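Local coordinates for structural polyprotein, VP2 (Israeli acute paralysis virus, PDB 5CDD) that probably serves as a structural coat protein of the virion, a jelly-roll subunit that assembles with VP1 and VP3 into the capsid pentamer, at residues 9-15 with 183-188; 39-45 with 109-113; 70-74 with 136-140; 95-101 with 153-158. All blocks are in the same frame, centred on the assembly; numbering follows the deposited sequence.

How the contacts relate
Three of the four contacts lie in the two facing sheets of one jelly roll; contact 2 joins two of its loops. Contacts 1 and 3 share the BIDG sheet. Their centres are 12 Å apart, and S186 O sits 2.8 Å from D74 N, a probable hydrogen bond between adjacent strands. Contact 4 joins strands 90-97 and 155-161 (E and H). Its centre is also 12 Å from that of contact 3, and Y98 OH lies 2.9 Å from S140 OG. Contact 2 lies beyond it, its centre 15 Å from that of contact 4, where L109 CD1 packs 3.8 Å from Y158 OH. Contacts 1 and 2, with centres 30 Å apart, lie on opposite sides of the chain's centre.

Contact 1: residues 9-15 with 183-188; sequences LQRPVLI and MWLSNI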
# COMPACT_ATOMS: atom_id res chain seq x y z
N LEU C 9 -50.72 -4.69 -40.63
CA LEU C 9 -50.41 -3.34 -40.19
C LEU C 9 -49.19 -2.80 -40.93
O LEU C 9 -48.95 -1.59 -40.93
CB LEU C 9 -50.16 -3.31 -38.68
CG LEU C 9 -51.35 -3.69 -37.80
CD1 LEU C 9 -50.92 -3.64 -36.34
CD2 LEU C 9 -52.51 -2.75 -38.05
N GLN C 10 -48.42 -3.69 -41.54
CA GLN C 10 -47.22 -3.28 -42.28
C GLN C 10 -47.53 -3.04 -43.75
O GLN C 10 -46.64 -2.72 -44.53
CB GLN C 10 -46.13 -4.33 -42.14
CG GLN C 10 -45.78 -4.67 -40.71
CD GLN C 10 -44.53 -5.52 -40.60
OE1 GLN C 10 -44.43 -6.57 -41.23
NE2 GLN C 10 -43.57 -5.07 -39.81
N ARG C 11 -48.80 -3.21 -44.12
CA ARG C 11 -49.22 -3.00 -45.50
C ARG C 11 -49.33 -1.51 -45.79
O ARG C 11 -50.07 -0.79 -45.11
CB ARG C 11 -50.58 -3.65 -45.75
CG ARG C 11 -50.58 -5.16 -45.69
CD ARG C 11 -51.98 -5.68 -45.96
NE ARG C 11 -52.03 -7.14 -46.03
CZ ARG C 11 -53.13 -7.83 -46.29
NH1 ARG C 11 -54.28 -7.20 -46.50
NH2 ARG C 11 -53.08 -9.15 -46.35
N PRO C 12 -48.60 -1.03 -46.81
CA PRO C 12 -48.65 0.39 -47.17
C PRO C 12 -50.05 0.78 -47.62
O PRO C 12 -50.71 0.02 -48.32
CB PRO C 12 -47.64 0.49 -48.31
CG PRO C 12 -46.65 -0.58 -48.00
CD PRO C 12 -47.56 -1.72 -47.59
N VAL C 13 -50.50 1.97 -47.22
CA VAL C 13 -51.83 2.44 -47.60
C VAL C 13 -51.75 3.90 -48.02
O VAL C 13 -51.03 4.69 -47.40
CB VAL C 13 -52.82 2.33 -46.43
CG1 VAL C 13 -52.98 0.89 -46.04
CG2 VAL C 13 -52.32 3.11 -45.23
N LEU C 14 -52.46 4.27 -49.09
CA LEU C 14 -52.44 5.66 -49.54
C LEU C 14 -53.16 6.48 -48.49
O LEU C 14 -54.38 6.42 -48.36
CB LEU C 14 -53.15 5.79 -50.89
CG LEU C 14 -53.12 7.18 -51.52
CD1 LEU C 14 -51.69 7.57 -51.86
CD2 LEU C 14 -53.98 7.18 -52.77
N ILE C 15 -52.39 7.25 -47.73
CA ILE C 15 -52.95 8.08 -46.67
C ILE C 15 -53.48 9.39 -47.23
O ILE C 15 -54.46 9.95 -46.73
CB ILE C 15 -51.88 8.42 -45.60
CG1 ILE C 15 -51.38 7.14 -44.94
CG2 ILE C 15 -52.47 9.35 -44.55
CD1 ILE C 15 -52.45 6.38 -44.18
N MET C 183 -48.23 5.24 -46.05
CA MET C 183 -47.77 5.01 -44.69
C MET C 183 -48.13 3.61 -44.21
O MET C 183 -49.06 2.98 -44.72
CB MET C 183 -48.37 6.04 -43.74
CG MET C 183 -47.76 7.43 -43.85
SD MET C 183 -48.47 8.56 -42.64
CE MET C 183 -49.14 9.83 -43.70
N TRP C 184 -47.37 3.13 -43.23
CA TRP C 184 -47.59 1.81 -42.64
C TRP C 184 -46.74 1.70 -41.39
O TRP C 184 -45.94 2.58 -41.10
CB TRP C 184 -47.25 0.71 -43.65
CG TRP C 184 -45.80 0.64 -44.05
CD1 TRP C 184 -44.84 -0.14 -43.48
CD2 TRP C 184 -45.18 1.33 -45.13
NE1 TRP C 184 -43.65 0.02 -44.15
CE2 TRP C 184 -43.83 0.92 -45.16
CE3 TRP C 184 -45.62 2.26 -46.08
CZ2 TRP C 184 -42.92 1.41 -46.11
CZ3 TRP C 184 -44.72 2.75 -47.02
CH2 TRP C 184 -43.38 2.32 -47.03
N LEU C 185 -46.91 0.61 -40.65
CA LEU C 185 -46.16 0.43 -39.41
C LEU C 185 -45.09 -0.65 -39.48
O LEU C 185 -45.18 -1.58 -40.29
CB LEU C 185 -47.14 0.12 -38.28
CG LEU C 185 -48.34 1.07 -38.15
CD1 LEU C 185 -49.30 0.57 -37.09
CD2 LEU C 185 -47.85 2.48 -37.82
N SER C 186 -44.08 -0.52 -38.64
CA SER C 186 -42.99 -1.48 -38.55
C SER C 186 -42.58 -1.55 -37.08
O SER C 186 -42.93 -0.66 -36.30
CB SER C 186 -41.80 -1.04 -39.41
OG SER C 186 -41.28 0.20 -38.97
N ASN C 187 -41.87 -2.61 -36.69
CA ASN C 187 -41.47 -2.78 -35.30
C ASN C 187 -42.69 -2.85 -34.40
O ASN C 187 -42.67 -2.41 -33.25
CB ASN C 187 -40.60 -1.60 -34.85
CG ASN C 187 -39.14 -1.95 -34.82
OD1 ASN C 187 -38.57 -2.37 -35.83
ND2 ASN C 187 -38.51 -1.79 -33.66
N ILE C 188 -43.76 -3.43 -34.94
CA ILE C 188 -45.01 -3.54 -34.23
C ILE C 188 -44.98 -4.45 -33.01
O ILE C 188 -44.42 -5.54 -33.03
CB ILE C 188 -46.13 -4.04 -35.16
CG1 ILE C 188 -46.15 -3.19 -36.43
CG2 ILE C 188 -47.47 -3.96 -34.44
CD1 ILE C 188 -47.02 -3.74 -37.51
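M183 opens the pairing with two hydrogen bonds to one residue: its N donates to V13 O (3.2 Å) and its O accepts from V13 N (3.1 Å), an antiparallel hydrogen-bonded pair. Its flexible side chain packs through CB on I15 CG1 (3.4 Å) and continues to W49 and L51 of the facing sheet. At W184 the indole offers a broad flat face to P12, whose CG sits 3.9 Å from the centroid of the six-membered ring, a CH-pi contact. L185 resumes the backbone bonding, its N donating to L9 O (3.0 Å), while L185 O receives a CA-H...O contact from Q10 CA (3.3 Å). S186 OG turns to Q76 on the neighbouring strand. N187, with phi/psi of 60/33°, adopts the left-handed conformation that asparagine tolerates well, and the chain turns a corner there. This brings I188 CD1 to 3.4 Å from L9 CB, an apolar contact. With 9-12 leading into strand B, the arrangement starts a strand pair of the viral jelly-roll BIDG sheet.

Contact 2: residues 39-45 with 109-113; sequences QQNSQKY and LQTSR
Two irregular loop segments meet here, with a single close backbone approach, Q43 CA to L109 CA at 4.7 Å. Q39 and Q40 have turn-like backbones (phi/psi -70/-19° and -73/-16°), and Q39 CG lies 3.4 Å from Q110 OE1. The turn is closed at S42 (phi/psi -62/174°, chi1 m), whose OG donates to Q39 O (2.7 Å) and accepts from Q110 NE2 (2.8 Å). A small hydroxyl that can give and receive suits this junction. Q110 reaches it by folding back, with chi1 and chi2 both m. Q43 is extended (-79/134°), and its N donates to L109 O (2.9 Å). Its side chain, with chi1 at -147° and chi2 p, sends OE1 to the backbone N of S33, while CB rests 4.0 Å from L109 CD2. Y45 (-123/156°, chi1 p) brings CD1 to 4.0 Å from the same L109 CD2, and L109 (mt) also packs against Y158, whose ring meets that of Y45. Residues 109-113 then extend through T111 (-131/170°) to S112, whose chi1 p hydroxyl caps G115 N. This is characteristic of the long inter-strand loops of a capsid jelly roll: the B-C connection pinned to E-F just before an N-capped short helix.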
# COMPACT_ATOMS: atom_id res chain seq x y z
N GLN C 39 -46.83 34.55 -33.15
CA GLN C 39 -47.60 33.33 -33.38
C GLN C 39 -48.67 33.48 -34.46
O GLN C 39 -49.15 32.49 -35.01
CB GLN C 39 -48.24 32.86 -32.08
CG GLN C 39 -47.27 32.83 -30.91
CD GLN C 39 -47.88 32.25 -29.66
OE1 GLN C 39 -47.40 32.48 -28.55
NE2 GLN C 39 -48.95 31.47 -29.83
N GLN C 40 -49.03 34.72 -34.77
CA GLN C 40 -50.04 34.96 -35.80
C GLN C 40 -49.42 34.68 -37.16
O GLN C 40 -50.12 34.53 -38.16
CB GLN C 40 -50.53 36.41 -35.74
CG GLN C 40 -51.17 36.78 -34.42
CD GLN C 40 -51.63 38.23 -34.38
OE1 GLN C 40 -50.83 39.15 -34.60
NE2 GLN C 40 -52.91 38.43 -34.11
N ASN C 41 -48.09 34.62 -37.20
CA ASN C 41 -47.37 34.35 -38.43
C ASN C 41 -46.58 33.05 -38.34
O ASN C 41 -45.40 33.00 -38.66
CB ASN C 41 -46.42 35.50 -38.75
CG ASN C 41 -47.16 36.76 -39.16
OD1 ASN C 41 -47.80 36.79 -40.21
ND2 ASN C 41 -47.08 37.80 -38.34
N SER C 42 -47.26 31.99 -37.90
CA SER C 42 -46.64 30.69 -37.78
C SER C 42 -46.17 30.21 -39.14
O SER C 42 -46.43 30.85 -40.16
CB SER C 42 -47.63 29.68 -37.21
OG SER C 42 -48.15 30.12 -35.97
N GLN C 43 -45.47 29.08 -39.15
CA GLN C 43 -44.96 28.51 -40.38
C GLN C 43 -46.10 27.78 -41.09
O GLN C 43 -46.86 27.04 -40.47
CB GLN C 43 -43.84 27.52 -40.04
CG GLN C 43 -42.72 27.43 -41.07
CD GLN C 43 -41.96 28.73 -41.23
OE1 GLN C 43 -42.45 29.67 -41.87
NE2 GLN C 43 -40.77 28.80 -40.65
N LYS C 44 -46.23 28.01 -42.40
CA LYS C 44 -47.29 27.37 -43.18
C LYS C 44 -46.79 26.07 -43.81
O LYS C 44 -45.67 26.00 -44.31
CB LYS C 44 -47.78 28.32 -44.29
CG LYS C 44 -48.46 29.59 -43.80
CD LYS C 44 -49.78 29.29 -43.11
CE LYS C 44 -50.42 30.56 -42.57
NZ LYS C 44 -49.59 31.22 -41.52
N TYR C 45 -47.64 25.05 -43.78
CA TYR C 45 -47.29 23.75 -44.34
C TYR C 45 -48.29 23.31 -45.41
O TYR C 45 -49.45 23.74 -45.41
CB TYR C 45 -47.24 22.69 -43.24
CG TYR C 45 -48.46 22.68 -42.36
CD1 TYR C 45 -48.56 23.52 -41.26
CD2 TYR C 45 -49.54 21.84 -42.64
CE1 TYR C 45 -49.69 23.53 -40.45
CE2 TYR C 45 -50.68 21.84 -41.84
CZ TYR C 45 -50.74 22.69 -40.75
OH TYR C 45 -51.87 22.69 -39.95
N LEU C 109 -43.40 24.89 -35.86
CA LEU C 109 -44.10 25.95 -36.59
C LEU C 109 -43.82 27.33 -36.01
O LEU C 109 -44.21 28.35 -36.60
CB LEU C 109 -45.61 25.67 -36.57
CG LEU C 109 -46.05 24.32 -37.14
CD1 LEU C 109 -47.54 24.14 -36.93
CD2 LEU C 109 -45.70 24.25 -38.62
N GLN C 110 -43.16 27.38 -34.86
CA GLN C 110 -42.85 28.64 -34.21
C GLN C 110 -41.38 29.02 -34.29
O GLN C 110 -40.88 29.76 -33.45
CB GLN C 110 -43.26 28.58 -32.73
CG GLN C 110 -44.73 28.30 -32.51
CD GLN C 110 -45.61 29.39 -33.07
OE1 GLN C 110 -45.49 30.56 -32.70
NE2 GLN C 110 -46.51 29.02 -33.97
N THR C 111 -40.68 28.50 -35.30
CA THR C 111 -39.26 28.80 -35.45
C THR C 111 -38.90 29.24 -36.86
O THR C 111 -39.71 29.15 -37.78
CB THR C 111 -38.39 27.58 -35.05
OG1 THR C 111 -37.00 27.92 -35.15
CG2 THR C 111 -38.68 26.40 -35.97
N SER C 112 -37.67 29.72 -37.02
CA SER C 112 -37.17 30.20 -38.31
C SER C 112 -37.11 29.09 -39.34
O SER C 112 -37.31 27.91 -39.03
CB SER C 112 -35.78 30.80 -38.14
OG SER C 112 -34.86 29.83 -37.66
N ARG C 113 -36.82 29.47 -40.58
CA ARG C 113 -36.71 28.51 -41.67
C ARG C 113 -35.49 27.65 -41.39
O ARG C 113 -35.46 26.46 -41.72
CB ARG C 113 -36.54 29.24 -43.00
CG ARG C 113 -36.31 28.33 -44.20
CD ARG C 113 -36.18 29.15 -45.46
NE ARG C 113 -35.11 30.13 -45.35
CZ ARG C 113 -34.94 31.16 -46.17
NH1 ARG C 113 -35.79 31.34 -47.18
NH2 ARG C 113 -33.94 32.01 -45.99

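Contact 3: residues 70-74 with 136-140; sequences YLRCD and IPYAS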
# COMPACT_ATOMS: atom_id res chain seq x y z
N TYR C 70 -52.54 -2.22 -25.95
CA TYR C 70 -51.33 -1.45 -26.20
C TYR C 70 -50.60 -1.74 -27.51
O TYR C 70 -50.52 -2.89 -27.95
CB TYR C 70 -50.35 -1.62 -25.04
CG TYR C 70 -50.92 -1.17 -23.71
CD1 TYR C 70 -51.24 0.16 -23.49
CD2 TYR C 70 -51.14 -2.09 -22.69
CE1 TYR C 70 -51.77 0.58 -22.27
CE2 TYR C 70 -51.67 -1.69 -21.46
CZ TYR C 70 -51.99 -0.35 -21.26
OH TYR C 70 -52.51 0.05 -20.05
N LEU C 71 -50.06 -0.69 -28.11
CA LEU C 71 -49.33 -0.79 -29.36
C LEU C 71 -48.01 -0.03 -29.27
O LEU C 71 -47.92 1.01 -28.61
CB LEU C 71 -50.16 -0.21 -30.51
CG LEU C 71 -49.46 -0.09 -31.87
CD1 LEU C 71 -49.13 -1.47 -32.41
CD2 LEU C 71 -50.35 0.66 -32.83
N ARG C 72 -46.99 -0.56 -29.92
CA ARG C 72 -45.67 0.05 -29.95
C ARG C 72 -45.20 -0.13 -31.39
O ARG C 72 -45.25 -1.23 -31.92
CB ARG C 72 -44.72 -0.66 -28.99
CG ARG C 72 -43.41 0.05 -28.77
CD ARG C 72 -42.39 -0.85 -28.09
NE ARG C 72 -41.14 -0.15 -27.83
CZ ARG C 72 -40.98 0.77 -26.88
NH1 ARG C 72 -41.99 1.09 -26.09
NH2 ARG C 72 -39.80 1.37 -26.72
N CYS C 73 -44.74 0.95 -32.03
CA CYS C 73 -44.31 0.83 -33.42
C CYS C 73 -43.64 2.07 -33.99
O CYS C 73 -43.68 3.15 -33.41
CB CYS C 73 -45.52 0.50 -34.29
SG CYS C 73 -46.78 1.81 -34.26
N ASP C 74 -43.01 1.88 -35.15
CA ASP C 74 -42.36 2.97 -35.87
C ASP C 74 -43.26 3.23 -37.08
O ASP C 74 -43.82 2.30 -37.64
CB ASP C 74 -40.97 2.56 -36.38
CG ASP C 74 -40.05 2.09 -35.27
OD1 ASP C 74 -40.07 2.69 -34.17
OD2 ASP C 74 -39.29 1.13 -35.51
N ILE C 136 -40.03 6.91 -38.80
CA ILE C 136 -40.27 7.67 -37.58
C ILE C 136 -40.26 6.71 -36.39
O ILE C 136 -41.26 6.06 -36.09
CB ILE C 136 -41.63 8.39 -37.63
CG1 ILE C 136 -41.64 9.37 -38.80
CG2 ILE C 136 -41.87 9.13 -36.32
CD1 ILE C 136 -42.95 10.12 -38.96
N PRO C 137 -39.11 6.61 -35.71
CA PRO C 137 -38.96 5.73 -34.55
C PRO C 137 -40.03 6.00 -33.50
O PRO C 137 -40.49 7.13 -33.35
CB PRO C 137 -37.56 6.06 -34.04
CG PRO C 137 -36.84 6.47 -35.28
CD PRO C 137 -37.86 7.35 -35.96
N TYR C 138 -40.42 4.95 -32.77
CA TYR C 138 -41.41 5.09 -31.72
C TYR C 138 -41.00 6.33 -30.92
O TYR C 138 -39.98 6.32 -30.24
CB TYR C 138 -41.39 3.85 -30.82
CG TYR C 138 -42.42 3.86 -29.73
CD1 TYR C 138 -43.78 3.80 -30.02
CD2 TYR C 138 -42.04 3.95 -28.39
CE1 TYR C 138 -44.73 3.82 -29.01
CE2 TYR C 138 -42.98 3.97 -27.37
CZ TYR C 138 -44.33 3.91 -27.69
OH TYR C 138 -45.27 3.94 -26.69
N ALA C 139 -41.80 7.39 -31.03
CA ALA C 139 -41.47 8.65 -30.36
C ALA C 139 -42.26 8.96 -29.09
O ALA C 139 -42.21 10.09 -28.60
CB ALA C 139 -41.60 9.80 -31.34
N SER C 140 -42.97 7.98 -28.56
CA SER C 140 -43.74 8.21 -27.34
C SER C 140 -42.83 8.10 -26.13
O SER C 140 -41.81 7.41 -26.18
CB SER C 140 -44.87 7.18 -27.22
OG SER C 140 -45.67 7.42 -26.08
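R72 and Y138 form the main side-chain pairing. With chi1 to chi3 all t, R72 extends its aliphatic stem across the phenol ring, placing CG 3.8 Å from the ring centroid and only 5° off the normal, a CH-pi contact over the face. Its guanidinium lies with one face against the ring margin, NH1 3.3 Å from Y138 CE2, and NH1 gives a weak hydrogen bond to E143 O. A long arginine thus supplies both an apolar stem and a polar tip. Y138, with chi1 t and chi2 at 66°, lays its ring along strand 68-81, hydrogen-bonds through OH to Q142 O, and meets F154 edge-to-face. C73 O lies near the plane of the Y138 ring at its edge, and 3.4 Å from Y138 CA. C73 itself points the other way, towards L185. D74 (chi1 m) brings OD1 to 2.7 Å from Y138 N, which donates to it where strand 131-146 breaks off its regular pairing. I136 O also lies 3.3 Å from D74 CA, a CA-H...O contact, and I136 is backbone-bonded to V75. The arrangement belongs to the D-G strand pair of the viral jelly roll, where strand 131-146 is locally broken.

Contact 4: residues 95-101 with 153-158; sequences YSPYDDK and DFVQLY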
# COMPACT_ATOMS: atom_id res chain seq x y z
N TYR C 95 -40.53 15.56 -39.07
CA TYR C 95 -41.45 15.17 -38.01
C TYR C 95 -41.02 15.80 -36.69
O TYR C 95 -39.85 16.16 -36.51
CB TYR C 95 -41.53 13.64 -37.88
CG TYR C 95 -40.31 12.97 -37.28
CD1 TYR C 95 -40.08 12.99 -35.91
CD2 TYR C 95 -39.40 12.30 -38.09
CE1 TYR C 95 -38.98 12.35 -35.35
CE2 TYR C 95 -38.29 11.65 -37.54
CZ TYR C 95 -38.09 11.68 -36.17
OH TYR C 95 -37.00 11.04 -35.62
N SER C 96 -41.97 15.95 -35.77
CA SER C 96 -41.70 16.55 -34.47
C SER C 96 -42.47 15.85 -33.36
O SER C 96 -43.69 16.00 -33.26
CB SER C 96 -42.07 18.03 -34.51
OG SER C 96 -41.86 18.65 -33.26
N PRO C 97 -41.78 15.09 -32.50
CA PRO C 97 -42.43 14.38 -31.40
C PRO C 97 -43.13 15.33 -30.43
O PRO C 97 -42.54 16.31 -29.97
CB PRO C 97 -41.26 13.65 -30.73
CG PRO C 97 -40.32 13.40 -31.86
CD PRO C 97 -40.35 14.71 -32.60
N TYR C 98 -44.40 15.04 -30.13
CA TYR C 98 -45.18 15.87 -29.21
C TYR C 98 -45.08 17.35 -29.54
O TYR C 98 -45.04 18.19 -28.64
CB TYR C 98 -44.70 15.63 -27.78
CG TYR C 98 -44.94 14.23 -27.28
CD1 TYR C 98 -46.18 13.85 -26.77
CD2 TYR C 98 -43.93 13.27 -27.33
CE1 TYR C 98 -46.41 12.54 -26.34
CE2 TYR C 98 -44.15 11.96 -26.90
CZ TYR C 98 -45.39 11.60 -26.41
OH TYR C 98 -45.62 10.31 -25.98
N ASP C 99 -45.04 17.68 -30.82
CA ASP C 99 -44.93 19.07 -31.25
C ASP C 99 -46.07 19.93 -30.73
O ASP C 99 -45.91 21.14 -30.53
CB ASP C 99 -44.90 19.15 -32.78
CG ASP C 99 -44.57 20.54 -33.27
OD1 ASP C 99 -43.40 20.96 -33.13
OD2 ASP C 99 -45.48 21.23 -33.78
N ASP C 100 -47.22 19.31 -30.50
CA ASP C 100 -48.40 20.02 -30.02
C ASP C 100 -48.64 19.82 -28.53
O ASP C 100 -49.63 20.30 -27.98
CB ASP C 100 -49.62 19.55 -30.80
CG ASP C 100 -49.80 18.04 -30.75
OD1 ASP C 100 -48.86 17.31 -31.14
OD2 ASP C 100 -50.88 17.58 -30.32
N LYS C 101 -47.72 19.11 -27.87
CA LYS C 101 -47.86 18.83 -26.44
C LYS C 101 -46.76 19.52 -25.63
O LYS C 101 -46.50 19.14 -24.49
CB LYS C 101 -47.80 17.33 -26.19
CG LYS C 101 -48.76 16.50 -27.03
CD LYS C 101 -50.20 16.69 -26.60
CE LYS C 101 -51.12 15.77 -27.41
NZ LYS C 101 -50.77 14.33 -27.28
N ASP C 153 -51.44 10.62 -29.51
CA ASP C 153 -50.56 10.75 -30.67
C ASP C 153 -49.27 11.42 -30.19
O ASP C 153 -49.30 12.51 -29.62
CB ASP C 153 -51.21 11.58 -31.77
CG ASP C 153 -52.21 10.77 -32.59
OD1 ASP C 153 -51.92 9.59 -32.90
OD2 ASP C 153 -53.28 11.31 -32.93
N PHE C 154 -48.15 10.75 -30.43
CA PHE C 154 -46.86 11.24 -29.98
C PHE C 154 -45.95 11.93 -31.00
O PHE C 154 -44.86 12.37 -30.65
CB PHE C 154 -46.10 10.08 -29.33
CG PHE C 154 -46.07 8.85 -30.17
CD1 PHE C 154 -45.24 8.76 -31.29
CD2 PHE C 154 -46.89 7.77 -29.87
CE1 PHE C 154 -45.23 7.61 -32.08
CE2 PHE C 154 -46.89 6.62 -30.65
CZ PHE C 154 -46.06 6.54 -31.76
N VAL C 155 -46.38 12.02 -32.25
CA VAL C 155 -45.54 12.67 -33.25
C VAL C 155 -46.35 13.32 -34.37
O VAL C 155 -47.37 12.78 -34.81
CB VAL C 155 -44.54 11.65 -33.86
CG1 VAL C 155 -45.29 10.52 -34.53
CG2 VAL C 155 -43.63 12.35 -34.86
N GLN C 156 -45.89 14.49 -34.80
CA GLN C 156 -46.56 15.23 -35.87
C GLN C 156 -45.68 15.25 -37.11
O GLN C 156 -44.49 15.53 -37.04
CB GLN C 156 -46.83 16.67 -35.43
CG GLN C 156 -47.68 16.79 -34.18
CD GLN C 156 -49.00 16.06 -34.32
OE1 GLN C 156 -49.77 16.32 -35.24
NE2 GLN C 156 -49.27 15.15 -33.39
N LEU C 157 -46.28 14.94 -38.26
CA LEU C 157 -45.55 14.93 -39.52
C LEU C 157 -45.94 16.16 -40.34
O LEU C 157 -47.12 16.49 -40.45
CB LEU C 157 -45.86 13.66 -40.30
CG LEU C 157 -45.09 13.44 -41.60
CD1 LEU C 157 -43.59 13.49 -41.33
CD2 LEU C 157 -45.47 12.11 -42.21
N TYR C 158 -44.95 16.83 -40.92
CA TYR C 158 -45.19 18.03 -41.71
C TYR C 158 -44.50 18.00 -43.08
O TYR C 158 -43.44 17.39 -43.24
CB TYR C 158 -44.71 19.26 -40.94
CG TYR C 158 -45.48 19.56 -39.68
CD1 TYR C 158 -46.78 20.07 -39.73
CD2 TYR C 158 -44.91 19.35 -38.42
CE1 TYR C 158 -47.49 20.36 -38.57
CE2 TYR C 158 -45.62 19.63 -37.25
CZ TYR C 158 -46.91 20.13 -37.33
OH TYR C 158 -47.61 20.41 -36.18
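This is the E-H strand pair of the jelly roll, at the centre of the four-stranded sheet. Strands 95-97 and 155-158 run antiparallel, with axes 4.5 Å apart at closest and at 164° to each other. S96 and Q156 form the hydrogen-bonded pair, S96 N to Q156 O at 2.9 Å and Q156 N to S96 O at 3.1 Å. The flanking Y95-L157 and P97-V155 pairs are non-hydrogen-bonded, so proline costs no bond to this partner. Y95, P97, V155 and L157 share one face: Y95 CD1 packs 3.8 Å from V155 CG2 and Y95 CB 4.0 Å from L157 CD1, apolar surface directed at I136, P137 and M134 of strand 131-146. Y98, left-handed at 49/38°, ends the strand but still donates N to F154 O (2.8 Å). Its CZ reaches 3.4 Å from F154 CB, and its OH continues to S140. A type I turn, Y98 to K101, follows. D99 in it is a polar hub: OD1 accepts from S96 OG (2.8 Å), OD2 weakly from Y158 OH (3.3 Å), and the carboxylate also binds S107 and V108. K101 NZ reaches D153 O weakly at 3.3 Å. Along the other edge of strand 155-161, F154 and V155 both face L51 of strand 47-51, a classic beta bulge in the C-H pairing. These make up the middle of a CHEF sheet, with E leaving into its E-F loop.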